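PDB 2QEC: histone acetyltransferase HPA2 and related acetyltransferases from Corynebacterium glutamicum ATCC 13032, which probably transfers acyl groups, most likely acetyl from acetyl-CoA, as other GNAT-family enzymes do. Local coordinates for residues E157-E162 against L175-L180. The protein carries 1 engineered substitution. Residues are numbered along the deposited sequence; the frame is centred on the assembly and turned at random.
Sequences EAIYLE and LGFVPL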
loop_
_atom_site.group_PDB
_atom_site.type_symbol
_atom_site.label_atom_id
_atom_site.label_comp_id
_atom_site.label_asym_id
_atom_site.label_seq_id
_atom_site.Cartn_x
_atom_site.Cartn_y
_atom_site.Cartn_z
ATOM N N GLU A 157 5.670 10.311 -8.686
ATOM C CA GLU A 157 4.455 9.595 -8.459
ATOM C C GLU A 157 4.762 8.131 -8.086
ATOM O O GLU A 157 5.846 7.596 -8.367
ATOM C CB GLU A 157 3.544 9.730 -9.694
ATOM C CG GLU A 157 3.162 11.214 -9.978
ATOM C CD GLU A 157 2.542 11.482 -11.344
ATOM O OE1 GLU A 157 2.772 10.738 -12.328
ATOM O OE2 GLU A 157 1.850 12.523 -11.459
ATOM N N ALA A 158 3.758 7.490 -7.524
ATOM C CA ALA A 158 3.786 6.096 -7.083
ATOM C C ALA A 158 3.589 5.103 -8.241
ATOM O O ALA A 158 2.975 5.410 -9.249
ATOM C CB ALA A 158 2.719 5.894 -6.044
ATOM N N ILE A 159 4.109 3.899 -8.047
ATOM C CA ILE A 159 3.940 2.804 -8.975
ATOM C C ILE A 159 3.536 1.530 -8.187
ATOM O O ILE A 159 4.153 1.202 -7.187
ATOM C CB ILE A 159 5.232 2.519 -9.724
ATOM C CG1 ILE A 159 5.835 3.816 -10.282
ATOM C CG2 ILE A 159 4.953 1.508 -10.868
ATOM C CD1 ILE A 159 7.155 3.610 -11.106
ATOM N N TYR A 160 2.519 0.827 -8.693
ATOM C CA TYR A 160 2.119 -0.527 -8.260
ATOM C C TYR A 160 2.481 -1.575 -9.332
ATOM O O TYR A 160 2.387 -1.303 -10.514
ATOM C CB TYR A 160 0.588 -0.519 -7.992
ATOM C CG TYR A 160 -0.033 -1.848 -7.590
ATOM C CD1 TYR A 160 0.030 -2.300 -6.308
ATOM C CD2 TYR A 160 -0.636 -2.674 -8.543
ATOM C CE1 TYR A 160 -0.529 -3.546 -5.935
ATOM C CE2 TYR A 160 -1.180 -3.916 -8.194
ATOM C CZ TYR A 160 -1.138 -4.326 -6.854
ATOM O OH TYR A 160 -1.673 -5.541 -6.466
ATOM N N LEU A 161 2.938 -2.747 -8.901
ATOM C CA LEU A 161 3.072 -3.895 -9.732
ATOM C C LEU A 161 2.878 -5.165 -8.897
ATOM O O LEU A 161 2.810 -5.143 -7.675
ATOM C CB LEU A 161 4.438 -3.905 -10.464
ATOM C CG LEU A 161 5.717 -3.873 -9.608
ATOM C CD1 LEU A 161 6.040 -5.246 -8.998
ATOM C CD2 LEU A 161 6.872 -3.425 -10.437
ATOM N N GLU A 162 2.762 -6.291 -9.582
ATOM C CA GLU A 162 2.637 -7.603 -8.952
ATOM C C GLU A 162 3.722 -8.486 -9.470
ATOM O O GLU A 162 3.704 -8.829 -10.650
ATOM C CB GLU A 162 1.269 -8.159 -9.273
ATOM C CG GLU A 162 0.191 -7.432 -8.448
ATOM C CD GLU A 162 -1.221 -7.559 -9.008
ATOM O OE1 GLU A 162 -1.377 -8.224 -10.034
ATOM O OE2 GLU A 162 -2.181 -7.029 -8.383
ATOM N N LEU A 175 15.116 -1.276 -7.343
ATOM C CA LEU A 175 14.658 -0.061 -8.029
ATOM C C LEU A 175 13.746 0.818 -7.197
ATOM O O LEU A 175 13.195 1.792 -7.717
ATOM C CB LEU A 175 13.940 -0.453 -9.328
ATOM C CG LEU A 175 14.812 -1.195 -10.317
ATOM C CD1 LEU A 175 13.944 -1.848 -11.388
ATOM C CD2 LEU A 175 15.804 -0.241 -10.943
ATOM N N GLY A 176 13.622 0.514 -5.908
ATOM C CA GLY A 176 12.831 1.322 -4.983
ATOM C C GLY A 176 11.421 0.855 -4.665
ATOM O O GLY A 176 10.714 1.554 -3.962
ATOM N N PHE A 177 10.988 -0.296 -5.174
ATOM C CA PHE A 177 9.702 -0.895 -4.748
ATOM C C PHE A 177 9.794 -1.587 -3.393
ATOM O O PHE A 177 10.723 -2.347 -3.132
ATOM C CB PHE A 177 9.208 -1.906 -5.779
ATOM C CG PHE A 177 8.789 -1.297 -7.083
ATOM C CD1 PHE A 177 9.741 -0.893 -8.023
ATOM C CD2 PHE A 177 7.455 -1.101 -7.365
ATOM C CE1 PHE A 177 9.358 -0.330 -9.217
ATOM C CE2 PHE A 177 7.053 -0.571 -8.556
ATOM C CZ PHE A 177 8.026 -0.165 -9.497
ATOM N N VAL A 178 8.815 -1.350 -2.522
ATOM C CA VAL A 178 8.737 -2.081 -1.252
ATOM C C VAL A 178 7.593 -3.113 -1.325
ATOM O O VAL A 178 6.646 -2.927 -2.098
ATOM C CB VAL A 178 8.511 -1.159 -0.026
ATOM C CG1 VAL A 178 9.636 -0.154 0.124
ATOM C CG2 VAL A 178 7.175 -0.493 -0.082
ATOM N N PRO A 179 7.702 -4.242 -0.567
ATOM C CA PRO A 179 6.589 -5.188 -0.653
ATOM C C PRO A 179 5.321 -4.681 0.053
ATOM O O PRO A 179 5.403 -4.037 1.085
ATOM C CB PRO A 179 7.113 -6.444 0.079
ATOM C CG PRO A 179 8.248 -5.960 0.960
ATOM C CD PRO A 179 8.829 -4.756 0.251
ATOM N N LEU A 180 4.169 -5.028 -0.514
ATOM C CA LEU A 180 2.879 -4.888 0.150
ATOM C C LEU A 180 2.489 -6.262 0.729
ATOM O O LEU A 180 2.258 -6.397 1.910
ATOM C CB LEU A 180 1.847 -4.398 -0.855
ATOM C CG LEU A 180 2.004 -2.959 -1.376
ATOM C CD1 LEU A 180 0.993 -2.695 -2.504
ATOM C CD2 LEU A 180 1.715 -1.958 -0.268
#
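Tyr160, whose ring meets Leu180, directs its OH at OE2 of Glu162 in a very short hydrogen bond of 2.5 Å, with the carboxylate oxygen lying at the ring edge, in the plane. The two segments belong to a beta-alpha-beta crossover of the GNAT fold: strand 159-163 leads through helix 166-174 to strand 178-183, and strand 192-197 runs between them, antiparallel to both. With that strand interposed, their side chains meet over its two faces, Phe177 with Ile159 and Leu161 on one, Leu180 with Tyr160 on the other. CD2 of Leu161 lies over one face of the phenyl ring, 3.8 Å from its centroid and 26° off the normal, a CH-pi contact displaced toward the rim. Leu161 reaches it because CG sits between the backbone N and the carbonyl carbon (chi1 58°), which swings the isobutyl group over the ring. Ile159 adds CG2, 3.8 Å from Phe177 CE2, and is itself backed by Ile151 and Ala154 of helix 142-154.

Phe177 follows the C-prime glycine: Gly176, with positive phi, closes the Schellman motif that ends helix 166-174, and the ND2 of Asn173 bonds to the carbonyl O of Phe177. Farther along, Leu180 is also packed by Trp196 of the second subunit, whose NE1 hydrogen-bonds to Pro179 O, so the dimer interface adjoins this buried contact. From strand 178-183 Leu180 sends one methyl to the tyrosine, CD1 meeting the edge of the ring near its plane at 3.8 Å from Tyr160 CE1.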